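Local structure of phosphoglycerol transferase GacH (Streptococcus pyogenes MGAS5005, 6DGM) at residues M3-Y9 / K359-D364; I17-Q22 / H375-F379; Q81-Y85 / N287-T291; L332-V336 / I354-L358. The protein transfers glycerol phosphate, probably onto a rhamnose polysaccharide of the cell wall, this chain being its metal-binding, sulfatase-like C-terminal domain. Residues are numbered along the deposited sequence.

Interaction 1 (M3-Y9 / K359-D364)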
loop_
_atom_site.group_PDB
_atom_site.type_symbol
_atom_site.label_atom_id
_atom_site.label_comp_id
_atom_site.label_asym_id
_atom_site.label_seq_id
_atom_site.Cartn_x
_atom_site.Cartn_y
_atom_site.Cartn_z
ATOM N N MET A 3 -3.520 -21.720 -1.737
ATOM C CA MET A 3 -4.867 -21.181 -1.758
ATOM C C MET A 3 -5.851 -22.320 -1.961
ATOM O O MET A 3 -5.570 -23.253 -2.712
ATOM C CB MET A 3 -5.020 -20.175 -2.905
ATOM C CG MET A 3 -6.352 -19.490 -2.874
ATOM S SD MET A 3 -6.503 -18.301 -4.223
ATOM C CE MET A 3 -8.186 -17.758 -3.919
ATOM N N GLU A 4 -6.981 -22.243 -1.264
ATOM C CA GLU A 4 -8.070 -23.185 -1.477
ATOM C C GLU A 4 -8.721 -22.948 -2.832
ATOM O O GLU A 4 -8.968 -21.805 -3.227
ATOM C CB GLU A 4 -9.117 -22.989 -0.385
ATOM C CG GLU A 4 -10.288 -23.951 -0.458
ATOM C CD GLU A 4 -11.254 -23.780 0.709
ATOM O OE1 GLU A 4 -11.312 -22.675 1.287
ATOM O OE2 GLU A 4 -11.952 -24.755 1.056
ATOM N N LYS A 5 -9.001 -24.038 -3.542
ATOM C CA LYS A 5 -9.687 -23.945 -4.830
ATOM C C LYS A 5 -11.158 -23.650 -4.572
ATOM O O LYS A 5 -11.809 -24.421 -3.859
ATOM C CB LYS A 5 -9.556 -25.260 -5.600
ATOM C CG LYS A 5 -10.359 -25.305 -6.902
ATOM C CD LYS A 5 -10.563 -26.722 -7.411
ATOM C CE LYS A 5 -9.322 -27.286 -8.062
ATOM N NZ LYS A 5 -9.570 -28.689 -8.556
ATOM N N PRO A 6 -11.726 -22.575 -5.125
ATOM C CA PRO A 6 -13.168 -22.358 -4.971
ATOM C C PRO A 6 -13.954 -23.554 -5.495
ATOM O O PRO A 6 -13.589 -24.180 -6.496
ATOM C CB PRO A 6 -13.432 -21.101 -5.808
ATOM C CG PRO A 6 -12.118 -20.391 -5.834
ATOM C CD PRO A 6 -11.083 -21.476 -5.876
ATOM N N THR A 7 -15.051 -23.871 -4.809
ATOM C CA THR A 7 -15.807 -25.059 -5.170
ATOM C C THR A 7 -16.390 -24.960 -6.576
ATOM O O THR A 7 -16.612 -25.987 -7.219
ATOM C CB THR A 7 -16.905 -25.340 -4.142
ATOM O OG1 THR A 7 -17.779 -24.214 -4.038
ATOM C CG2 THR A 7 -16.291 -25.626 -2.783
ATOM N N ASN A 8 -16.621 -23.747 -7.077
ATOM C CA ASN A 8 -17.178 -23.557 -8.411
ATOM C C ASN A 8 -16.128 -23.163 -9.448
ATOM O O ASN A 8 -16.488 -22.739 -10.553
ATOM C CB ASN A 8 -18.294 -22.509 -8.373
ATOM C CG ASN A 8 -17.799 -21.138 -7.947
ATOM O OD1 ASN A 8 -16.755 -21.007 -7.294
ATOM N ND2 ASN A 8 -18.548 -20.106 -8.315
ATOM N N TYR A 9 -14.844 -23.315 -9.131
ATOM C CA TYR A 9 -13.799 -23.009 -10.098
ATOM C C TYR A 9 -13.875 -23.942 -11.296
ATOM O O TYR A 9 -13.946 -25.166 -11.155
ATOM C CB TYR A 9 -12.430 -23.124 -9.433
ATOM C CG TYR A 9 -11.273 -22.795 -10.361
ATOM C CD1 TYR A 9 -10.998 -21.483 -10.716
ATOM C CD2 TYR A 9 -10.462 -23.798 -10.863
ATOM C CE1 TYR A 9 -9.943 -21.184 -11.557
ATOM C CE2 TYR A 9 -9.405 -23.518 -11.691
ATOM C CZ TYR A 9 -9.143 -22.207 -12.041
ATOM O OH TYR A 9 -8.065 -21.944 -12.856
ATOM N N LYS A 359 -12.145 -14.699 -5.625
ATOM C CA LYS A 359 -11.369 -15.895 -5.305
ATOM C C LYS A 359 -11.108 -16.737 -6.550
ATOM O O LYS A 359 -10.022 -17.304 -6.709
ATOM C CB LYS A 359 -12.087 -16.722 -4.241
ATOM C CG LYS A 359 -12.077 -16.103 -2.849
ATOM C CD LYS A 359 -13.011 -16.803 -1.881
ATOM C CE LYS A 359 -12.966 -16.123 -0.524
ATOM N NZ LYS A 359 -13.936 -16.687 0.440
ATOM N N ASN A 360 -12.087 -16.830 -7.448
ATOM C CA ASN A 360 -11.870 -17.587 -8.677
ATOM C C ASN A 360 -10.777 -16.954 -9.531
ATOM O O ASN A 360 -9.917 -17.662 -10.075
ATOM C CB ASN A 360 -13.176 -17.752 -9.447
ATOM C CG ASN A 360 -13.972 -18.953 -8.976
ATOM O OD1 ASN A 360 -13.558 -20.094 -9.177
ATOM N ND2 ASN A 360 -15.100 -18.709 -8.315
ATOM N N ILE A 361 -10.776 -15.620 -9.647
ATOM C CA ILE A 361 -9.722 -14.928 -10.391
ATOM C C ILE A 361 -8.374 -15.127 -9.710
ATOM O O ILE A 361 -7.354 -15.419 -10.351
ATOM C CB ILE A 361 -10.067 -13.432 -10.519
ATOM C CG1 ILE A 361 -11.347 -13.238 -11.344
ATOM C CG2 ILE A 361 -8.873 -12.643 -11.103
ATOM C CD1 ILE A 361 -11.278 -13.765 -12.779
ATOM N N GLN A 362 -8.356 -14.940 -8.392
ATOM C CA GLN A 362 -7.129 -15.026 -7.605
ATOM C C GLN A 362 -6.534 -16.419 -7.670
ATOM O O GLN A 362 -5.309 -16.578 -7.790
ATOM C CB GLN A 362 -7.498 -14.652 -6.171
ATOM C CG GLN A 362 -6.353 -14.595 -5.172
ATOM C CD GLN A 362 -6.742 -13.850 -3.907
ATOM O OE1 GLN A 362 -7.863 -13.347 -3.782
ATOM N NE2 GLN A 362 -5.822 -13.799 -2.947
ATOM N N TYR A 363 -7.379 -17.444 -7.593
ATOM C CA TYR A 363 -6.893 -18.805 -7.762
ATOM C C TYR A 363 -6.379 -19.013 -9.179
ATOM O O TYR A 363 -5.281 -19.554 -9.378
ATOM C CB TYR A 363 -8.016 -19.789 -7.423
ATOM C CG TYR A 363 -7.589 -21.229 -7.445
ATOM C CD1 TYR A 363 -6.965 -21.806 -6.352
ATOM C CD2 TYR A 363 -7.800 -22.020 -8.569
ATOM C CE1 TYR A 363 -6.572 -23.118 -6.371
ATOM C CE2 TYR A 363 -7.404 -23.328 -8.596
ATOM C CZ TYR A 363 -6.795 -23.874 -7.507
ATOM O OH TYR A 363 -6.404 -25.189 -7.556
ATOM N N ASP A 364 -7.129 -18.533 -10.173
ATOM C CA ASP A 364 -6.765 -18.804 -11.555
ATOM C C ASP A 364 -5.364 -18.301 -11.874
ATOM O O ASP A 364 -4.616 -18.958 -12.611
ATOM C CB ASP A 364 -7.761 -18.157 -12.511
ATOM C CG ASP A 364 -7.546 -18.602 -13.933
ATOM O OD1 ASP A 364 -7.810 -19.802 -14.182
ATOM O OD2 ASP A 364 -7.099 -17.782 -14.781
#
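A chain terminus packed on a helix: the irregular N-terminal segment M3-Y9, ending in a type I beta turn from P6 to Y9, lies along helix 349-365. The main bump is the Y363 ring, which rises from the helix into a hollow formed by M3, K5, P6 and Y9. K5 CA sits over one face of this ring, 3.9 Å from its centroid, as a CH-pi contact, while M3 SD reaches the ring edge and lies 3.8 Å from Y363 CB. The ring's edge is turned to the face of Y9 in a T-shaped stack, with centroids 4.8 Å apart. P6, compact and rigid, fills the dip beside Y363, its CD 3.8 Å from Y363 CB. Polar groups close the turn end. N360 ND2 donates to N8 OD1 at 3.0 Å, and N8 ND2 bonds N356 one helical turn back. Y9, long enough to span the groove, receives a bond from the K369 backbone and places its OH 2.5 Å from D364 OD1, to which it donates.

Interaction 2 (I17-Q22 / H375-F379)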
loop_
_atom_site.group_PDB
_atom_site.type_symbol
_atom_site.label_atom_id
_atom_site.label_comp_id
_atom_site.label_asym_id
_atom_site.label_seq_id
_atom_site.Cartn_x
_atom_site.Cartn_y
_atom_site.Cartn_z
ATOM N N ILE A 17 -17.371 -14.813 -15.133
ATOM C CA ILE A 17 -16.800 -13.676 -14.418
ATOM C C ILE A 17 -16.217 -12.685 -15.405
ATOM O O ILE A 17 -16.427 -11.471 -15.287
ATOM C CB ILE A 17 -15.737 -14.157 -13.412
ATOM C CG1 ILE A 17 -16.376 -15.027 -12.338
ATOM C CG2 ILE A 17 -15.003 -12.975 -12.785
ATOM C CD1 ILE A 17 -15.358 -15.842 -11.548
ATOM N N ALA A 18 -15.491 -13.185 -16.404
ATOM C CA ALA A 18 -14.866 -12.293 -17.373
ATOM C C ALA A 18 -15.913 -11.495 -18.141
ATOM O O ALA A 18 -15.740 -10.292 -18.365
ATOM C CB ALA A 18 -13.996 -13.097 -18.337
ATOM N N GLN A 19 -17.009 -12.141 -18.556
ATOM C CA GLN A 19 -18.042 -11.416 -19.296
ATOM C C GLN A 19 -18.745 -10.410 -18.390
ATOM O O GLN A 19 -19.038 -9.286 -18.803
ATOM C CB GLN A 19 -19.039 -12.389 -19.935
ATOM C CG GLN A 19 -19.956 -11.709 -20.947
ATOM C CD GLN A 19 -20.674 -12.683 -21.862
ATOM O OE1 GLN A 19 -20.483 -13.899 -21.775
ATOM N NE2 GLN A 19 -21.506 -12.152 -22.749
ATOM N N LYS A 20 -19.001 -10.793 -17.140
ATOM C CA LYS A 20 -19.664 -9.898 -16.196
ATOM C C LYS A 20 -18.857 -8.620 -15.970
ATOM O O LYS A 20 -19.405 -7.512 -15.993
ATOM C CB LYS A 20 -19.867 -10.633 -14.868
ATOM C CG LYS A 20 -20.534 -9.805 -13.795
ATOM C CD LYS A 20 -20.710 -10.605 -12.518
ATOM C CE LYS A 20 -21.303 -9.749 -11.418
ATOM N NZ LYS A 20 -21.519 -10.538 -10.175
ATOM N N TYR A 21 -17.552 -8.745 -15.754
ATOM C CA TYR A 21 -16.744 -7.554 -15.464
ATOM C C TYR A 21 -16.324 -6.817 -16.724
ATOM O O TYR A 21 -15.987 -5.628 -16.645
ATOM C CB TYR A 21 -15.612 -7.909 -14.495
ATOM C CG TYR A 21 -16.219 -8.196 -13.149
ATOM C CD1 TYR A 21 -16.692 -7.166 -12.357
ATOM C CD2 TYR A 21 -16.412 -9.502 -12.715
ATOM C CE1 TYR A 21 -17.302 -7.419 -11.147
ATOM C CE2 TYR A 21 -17.029 -9.765 -11.507
ATOM C CZ TYR A 21 -17.467 -8.714 -10.727
ATOM O OH TYR A 21 -18.082 -8.953 -9.521
ATOM N N GLN A 22 -16.398 -7.459 -17.890
ATOM C CA GLN A 22 -16.237 -6.721 -19.133
ATOM C C GLN A 22 -17.342 -5.680 -19.266
ATOM O O GLN A 22 -17.088 -4.514 -19.593
ATOM C CB GLN A 22 -16.240 -7.674 -20.323
ATOM C CG GLN A 22 -15.788 -7.025 -21.630
ATOM C CD GLN A 22 -14.312 -6.647 -21.609
ATOM O OE1 GLN A 22 -13.445 -7.498 -21.380
ATOM N NE2 GLN A 22 -14.021 -5.362 -21.830
ATOM N N HIS A 375 -9.290 -15.037 -22.127
ATOM C CA HIS A 375 -10.096 -13.825 -22.032
ATOM C C HIS A 375 -9.139 -12.647 -22.136
ATOM O O HIS A 375 -8.697 -12.071 -21.140
ATOM C CB HIS A 375 -10.859 -13.855 -20.742
ATOM C CG HIS A 375 -11.784 -15.023 -20.654
ATOM N ND1 HIS A 375 -12.996 -15.055 -21.307
ATOM C CD2 HIS A 375 -11.652 -16.224 -20.040
ATOM C CE1 HIS A 375 -13.578 -16.221 -21.091
ATOM N NE2 HIS A 375 -12.787 -16.945 -20.319
ATOM N N LYS A 376 -8.840 -12.272 -23.386
ATOM C CA LYS A 376 -7.698 -11.419 -23.679
ATOM C C LYS A 376 -7.870 -9.981 -23.219
ATOM O O LYS A 376 -6.871 -9.267 -23.102
ATOM C CB LYS A 376 -7.442 -11.367 -25.188
ATOM C CG LYS A 376 -7.215 -12.708 -25.848
ATOM C CD LYS A 376 -5.974 -13.394 -25.316
ATOM C CE LYS A 376 -5.166 -14.042 -26.446
ATOM N NZ LYS A 376 -5.960 -14.424 -27.624
ATOM N N THR A 377 -9.092 -9.519 -22.989
ATOM C CA THR A 377 -9.304 -8.140 -22.558
ATOM C C THR A 377 -9.535 -8.005 -21.058
ATOM O O THR A 377 -9.765 -6.890 -20.579
ATOM C CB THR A 377 -10.468 -7.513 -23.343
ATOM O OG1 THR A 377 -11.689 -8.196 -23.033
ATOM C CG2 THR A 377 -10.213 -7.602 -24.854
ATOM N N PHE A 378 -9.440 -9.095 -20.295
ATOM C CA PHE A 378 -9.809 -9.014 -18.887
ATOM C C PHE A 378 -8.913 -8.044 -18.124
ATOM O O PHE A 378 -9.371 -7.348 -17.206
ATOM C CB PHE A 378 -9.743 -10.380 -18.222
ATOM C CG PHE A 378 -10.256 -10.376 -16.805
ATOM C CD1 PHE A 378 -11.616 -10.309 -16.550
ATOM C CD2 PHE A 378 -9.380 -10.439 -15.732
ATOM C CE1 PHE A 378 -12.096 -10.312 -15.248
ATOM C CE2 PHE A 378 -9.851 -10.447 -14.442
ATOM C CZ PHE A 378 -11.212 -10.377 -14.199
ATOM N N PHE A 379 -7.626 -8.021 -18.443
ATOM C CA PHE A 379 -6.690 -7.145 -17.750
ATOM C C PHE A 379 -6.377 -5.886 -18.540
ATOM O O PHE A 379 -5.541 -5.078 -18.102
ATOM C CB PHE A 379 -5.400 -7.893 -17.415
ATOM C CG PHE A 379 -5.595 -9.015 -16.427
ATOM C CD1 PHE A 379 -5.704 -8.748 -15.067
ATOM C CD2 PHE A 379 -5.664 -10.335 -16.849
ATOM C CE1 PHE A 379 -5.867 -9.767 -14.153
ATOM C CE2 PHE A 379 -5.839 -11.374 -15.932
ATOM C CZ PHE A 379 -5.948 -11.095 -14.595
HETATM O O HOH W 1 -11.039 -4.574 -21.614
#
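A type I beta turn, H375-F378, packs here against helix 11-29, so that the C-terminal tail closes on the first helix of the chain. At the start of the turn the H375 imidazole lies flat against the helix, with A18 CB 3.9 Å from the ring centroid and over its face in a CH-pi contact. The small alanine lets the ring come this close to the helix. T377 turns back toward the helix, its OG1 donating to Q22 OE1 at 2.5 Å, while its carbonyl is linked to Q22 NE2 through a water. Glutamine suits this surface end because its amide can both accept and donate. The turn is closed by F378 N bonding to H375 O at 3.2 Å. F378 is the apolar plug: the buried ring touches I361 of helix 349-365 and Y329 of helix 328-339, its CD1 lies 4.1 Å from A18 CB and its CE1 4.3 Å from Y21 CB.

Interaction 3 (Q81-Y85 / N287-T291)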
loop_
_atom_site.group_PDB
_atom_site.type_symbol
_atom_site.label_atom_id
_atom_site.label_comp_id
_atom_site.label_asym_id
_atom_site.label_seq_id
_atom_site.Cartn_x
_atom_site.Cartn_y
_atom_site.Cartn_z
ATOM N N GLN A 81 -6.624 -1.583 7.022
ATOM C CA GLN A 81 -6.464 -2.786 7.824
ATOM C C GLN A 81 -5.173 -3.490 7.403
ATOM O O GLN A 81 -4.967 -3.776 6.215
ATOM C CB GLN A 81 -7.648 -3.727 7.662
ATOM C CG GLN A 81 -7.534 -4.913 8.576
ATOM C CD GLN A 81 -8.800 -5.701 8.667
ATOM O OE1 GLN A 81 -9.778 -5.257 9.262
ATOM N NE2 GLN A 81 -8.800 -6.881 8.060
ATOM N N SER A 82 -4.303 -3.751 8.362
ATOM C CA SER A 82 -3.071 -4.480 8.117
ATOM C C SER A 82 -3.268 -5.936 8.512
ATOM O O SER A 82 -4.043 -6.254 9.417
ATOM C CB SER A 82 -1.935 -3.893 8.959
ATOM O OG SER A 82 -0.732 -4.616 8.795
ATOM N N ASP A 83 -2.522 -6.818 7.853
ATOM C CA ASP A 83 -2.581 -8.237 8.143
ATOM C C ASP A 83 -1.667 -8.674 9.274
ATOM O O ASP A 83 -1.771 -9.835 9.691
ATOM C CB ASP A 83 -2.226 -9.035 6.885
ATOM C CG ASP A 83 -3.228 -8.815 5.789
ATOM O OD1 ASP A 83 -4.349 -9.340 5.920
ATOM O OD2 ASP A 83 -2.928 -8.067 4.837
ATOM N N SER A 84 -0.807 -7.792 9.787
ATOM C CA SER A 84 0.155 -8.211 10.800
ATOM C C SER A 84 0.503 -7.034 11.691
ATOM O O SER A 84 0.029 -5.915 11.490
ATOM C CB SER A 84 1.360 -8.884 10.144
ATOM O OG SER A 84 1.830 -8.108 9.062
ATOM N N TYR A 85 1.291 -7.329 12.724
ATOM C CA TYR A 85 1.686 -6.367 13.747
ATOM C C TYR A 85 3.189 -6.447 13.923
ATOM O O TYR A 85 3.736 -7.540 14.062
ATOM C CB TYR A 85 0.978 -6.688 15.066
ATOM C CG TYR A 85 1.412 -5.832 16.238
ATOM C CD1 TYR A 85 1.007 -4.513 16.349
ATOM C CD2 TYR A 85 2.196 -6.365 17.247
ATOM C CE1 TYR A 85 1.401 -3.728 17.432
ATOM C CE2 TYR A 85 2.584 -5.595 18.329
ATOM C CZ TYR A 85 2.182 -4.280 18.406
ATOM O OH TYR A 85 2.568 -3.517 19.489
ATOM N N ASN A 287 -7.700 -1.847 16.811
ATOM C CA ASN A 287 -6.727 -0.790 16.547
ATOM C C ASN A 287 -5.293 -1.299 16.521
ATOM O O ASN A 287 -4.398 -0.559 16.112
ATOM C CB ASN A 287 -6.880 0.332 17.573
ATOM C CG ASN A 287 -8.110 1.189 17.310
ATOM O OD1 ASN A 287 -8.460 1.446 16.161
ATOM N ND2 ASN A 287 -8.771 1.622 18.368
ATOM N N LYS A 288 -5.055 -2.546 16.921
ATOM C CA LYS A 288 -3.723 -3.123 16.748
ATOM C C LYS A 288 -3.368 -3.316 15.279
ATOM O O LYS A 288 -2.185 -3.482 14.965
ATOM C CB LYS A 288 -3.651 -4.437 17.516
ATOM C CG LYS A 288 -2.315 -5.123 17.532
ATOM C CD LYS A 288 -2.367 -6.313 18.511
ATOM C CE LYS A 288 -1.154 -7.212 18.361
ATOM N NZ LYS A 288 -1.231 -8.359 19.335
ATOM N N TYR A 289 -4.356 -3.269 14.371
ATOM C CA TYR A 289 -4.145 -3.576 12.962
ATOM C C TYR A 289 -4.655 -2.484 12.030
ATOM O O TYR A 289 -4.874 -2.753 10.843
ATOM C CB TYR A 289 -4.795 -4.923 12.610
ATOM C CG TYR A 289 -4.223 -6.048 13.433
ATOM C CD1 TYR A 289 -3.055 -6.680 13.045
ATOM C CD2 TYR A 289 -4.821 -6.449 14.631
ATOM C CE1 TYR A 289 -2.511 -7.709 13.792
ATOM C CE2 TYR A 289 -4.271 -7.475 15.400
ATOM C CZ TYR A 289 -3.115 -8.096 14.973
ATOM O OH TYR A 289 -2.561 -9.103 15.725
ATOM N N LEU A 290 -4.809 -1.252 12.514
ATOM C CA LEU A 290 -5.344 -0.163 11.703
ATOM C C LEU A 290 -4.318 0.960 11.593
ATOM O O LEU A 290 -4.068 1.683 12.567
ATOM C CB LEU A 290 -6.662 0.353 12.283
ATOM C CG LEU A 290 -7.829 -0.631 12.205
ATOM C CD1 LEU A 290 -9.015 -0.127 12.991
ATOM C CD2 LEU A 290 -8.212 -0.881 10.741
ATOM N N THR A 291 -3.770 1.137 10.391
ATOM C CA THR A 291 -2.827 2.207 10.101
ATOM C C THR A 291 -3.522 3.316 9.309
ATOM O O THR A 291 -4.683 3.202 8.911
ATOM C CB THR A 291 -1.652 1.666 9.286
ATOM O OG1 THR A 291 -2.129 1.294 7.979
ATOM C CG2 THR A 291 -1.017 0.455 9.947
HETATM O O HOH W 2 -0.504 -3.582 12.754
#
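Strands 77-81 and 290-297 are antiparallel neighbours in the central mixed sheet of this alkaline phosphatase-like domain, and Q81 and L290 form a non-hydrogen-bonded pair. Just beyond it, S82 N donates to Y289 O at 2.7 Å, and the strands give way to loops. Side-chain conformation then sorts the residues. S82, with chi1 t, directs OG to the D270 carbonyl and packs against H271, whereas S84, with chi1 p, bonds the backbone of G87; D270 and H271 bind manganese and G87 lines the glycerol phosphate pocket. Y85, also t, lays its ring beneath K288, whose extended chain passes CE over the ring face, 3.8 Å from the centroid. K288 NZ continues to a salt bridge with D278. Y289, at chi1 m, covers the bend, its CE1 3.9 Å from Y85 CB. A water donating to both S84 O and K288 O bridges the backbones. The loop is therefore held at D270 and G87 by serines and at Y85 by CH-pi and off-centre cation-pi contacts from K288.

Interaction 4 (L332-V336 / I354-L358)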
loop_
_atom_site.group_PDB
_atom_site.type_symbol
_atom_site.label_atom_id
_atom_site.label_comp_id
_atom_site.label_asym_id
_atom_site.label_seq_id
_atom_site.Cartn_x
_atom_site.Cartn_y
_atom_site.Cartn_z
ATOM N N LEU A 332 -13.923 -5.369 -11.202
ATOM C CA LEU A 332 -14.131 -6.299 -10.094
ATOM C C LEU A 332 -13.538 -5.750 -8.804
ATOM O O LEU A 332 -14.180 -5.776 -7.749
ATOM C CB LEU A 332 -13.506 -7.651 -10.424
ATOM C CG LEU A 332 -13.320 -8.655 -9.281
ATOM C CD1 LEU A 332 -14.636 -9.019 -8.638
ATOM C CD2 LEU A 332 -12.620 -9.886 -9.818
ATOM N N LEU A 333 -12.307 -5.247 -8.871
ATOM C CA LEU A 333 -11.659 -4.740 -7.665
ATOM C C LEU A 333 -12.341 -3.480 -7.146
ATOM O O LEU A 333 -12.277 -3.200 -5.946
ATOM C CB LEU A 333 -10.170 -4.518 -7.916
ATOM C CG LEU A 333 -9.396 -5.809 -8.204
ATOM C CD1 LEU A 333 -8.029 -5.509 -8.774
ATOM C CD2 LEU A 333 -9.278 -6.632 -6.932
ATOM N N THR A 334 -13.004 -2.719 -8.024
ATOM C CA THR A 334 -13.814 -1.594 -7.559
ATOM C C THR A 334 -15.046 -2.081 -6.810
ATOM O O THR A 334 -15.413 -1.505 -5.777
ATOM C CB THR A 334 -14.203 -0.713 -8.745
ATOM O OG1 THR A 334 -13.005 -0.220 -9.355
ATOM C CG2 THR A 334 -15.049 0.474 -8.302
ATOM N N GLU A 335 -15.684 -3.149 -7.307
ATOM C CA GLU A 335 -16.784 -3.774 -6.572
ATOM C C GLU A 335 -16.319 -4.282 -5.210
ATOM O O GLU A 335 -17.030 -4.138 -4.209
ATOM C CB GLU A 335 -17.377 -4.914 -7.395
ATOM C CG GLU A 335 -18.192 -4.427 -8.572
ATOM C CD GLU A 335 -19.548 -3.894 -8.139
ATOM O OE1 GLU A 335 -20.452 -4.712 -7.867
ATOM O OE2 GLU A 335 -19.698 -2.659 -8.060
ATOM N N VAL A 336 -15.126 -4.880 -5.146
ATOM C CA VAL A 336 -14.575 -5.299 -3.856
ATOM C C VAL A 336 -14.391 -4.095 -2.941
ATOM O O VAL A 336 -14.846 -4.092 -1.791
ATOM C CB VAL A 336 -13.264 -6.082 -4.042
ATOM C CG1 VAL A 336 -12.616 -6.393 -2.690
ATOM C CG2 VAL A 336 -13.523 -7.367 -4.845
ATOM N N ILE A 354 -19.380 -11.363 -4.269
ATOM C CA ILE A 354 -18.281 -10.663 -4.919
ATOM C C ILE A 354 -16.949 -11.337 -4.589
ATOM O O ILE A 354 -16.067 -11.450 -5.449
ATOM C CB ILE A 354 -18.320 -9.173 -4.539
ATOM C CG1 ILE A 354 -19.600 -8.513 -5.070
ATOM C CG2 ILE A 354 -17.065 -8.448 -5.047
ATOM C CD1 ILE A 354 -19.835 -7.123 -4.510
ATOM N N GLN A 355 -16.783 -11.800 -3.345
ATOM C CA GLN A 355 -15.555 -12.499 -2.984
ATOM C C GLN A 355 -15.407 -13.796 -3.762
ATOM O O GLN A 355 -14.280 -14.192 -4.078
ATOM C CB GLN A 355 -15.509 -12.750 -1.470
ATOM C CG GLN A 355 -15.120 -11.526 -0.677
ATOM C CD GLN A 355 -13.670 -11.089 -0.914
ATOM O OE1 GLN A 355 -12.800 -11.893 -1.272
ATOM N NE2 GLN A 355 -13.413 -9.800 -0.723
ATOM N N ASN A 356 -16.524 -14.464 -4.093
ATOM C CA ASN A 356 -16.418 -15.664 -4.910
ATOM C C ASN A 356 -15.886 -15.320 -6.293
ATOM O O ASN A 356 -15.056 -16.052 -6.844
ATOM C CB ASN A 356 -17.743 -16.405 -4.995
ATOM C CG ASN A 356 -17.637 -17.647 -5.844
ATOM O OD1 ASN A 356 -17.970 -17.623 -7.019
ATOM N ND2 ASN A 356 -17.158 -18.736 -5.253
ATOM N N ASP A 357 -16.352 -14.205 -6.872
ATOM C CA ASP A 357 -15.770 -13.736 -8.126
ATOM C C ASP A 357 -14.266 -13.532 -7.965
ATOM O O ASP A 357 -13.463 -14.005 -8.779
ATOM C CB ASP A 357 -16.404 -12.411 -8.558
ATOM C CG ASP A 357 -17.855 -12.541 -8.979
ATOM O OD1 ASP A 357 -18.301 -13.656 -9.307
ATOM O OD2 ASP A 357 -18.553 -11.506 -8.982
ATOM N N LEU A 358 -13.871 -12.805 -6.912
ATOM C CA LEU A 358 -12.457 -12.512 -6.690
ATOM C C LEU A 358 -11.641 -13.773 -6.455
ATOM O O LEU A 358 -10.549 -13.917 -7.017
ATOM C CB LEU A 358 -12.314 -11.535 -5.525
ATOM C CG LEU A 358 -10.877 -11.191 -5.152
ATOM C CD1 LEU A 358 -10.162 -10.525 -6.308
ATOM C CD2 LEU A 358 -10.833 -10.297 -3.913
#
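This is a buried, apolar helix-helix contact between two consecutive helices, 328-339 and 349-365, which form a helical hairpin near the C-terminal end of the chain. The short segments run roughly antiparallel, at 141°, with their axes 9.9 Å apart at closest approach, a spacing that leaves room for branched aliphatic side chains. At one end V336 meets I354: their CG2 atoms are 3.7 Å apart, and these two residues also have the closest CA atoms, at 6.6 Å. At the other end L332 spreads its two methyls, CD1 lying 3.8 Å from D357 CB and CD2 4.3 Å from L358 CD1. L358 in turn reaches between L333 and V336, with its CD1 4.0 Å from L333 CD2 and its CD2 4.1 Å from V336 CG2. Beta-branched valine and isoleucine suit the tighter end, and the longer leucines fill the wider one. D357 gives its CB to L332 and its carboxylate to Y21; the polar ends of E335 and Q355 lie alongside I354 and V336, satisfied by K339 and by A340 O and N104. Around this pair, helix 11-29 covers one flank through I17, Y21 and L24; L333 touches A316 of helix 314-321, and L358 touches the loop residues P101 and N104, so the hairpin is packed between the N-terminal helix, helix 314-321 and that loop.

In the fold
Interactions 1, 2 and 4 belong to one helical cluster, whereas interaction 3 lies apart, in the sheet and loops beside the active site. Interactions 1 and 4 use successive turns of helix 349-365, and the hydrogen bond between N8 and N356 links them. Interaction 2 touches both: I17 and F378 pack on I361, and Y21 bonds D357. Interaction 4 is the core member, almost wholly aliphatic; interactions 1 and 2 are partly buried, mixing aromatic packing with side-chain hydrogen bonds at their edges, and bring both chain ends onto the helices. Interaction 3, nearer the surface, relies on a backbone bond, water and a lysine-tyrosine contact.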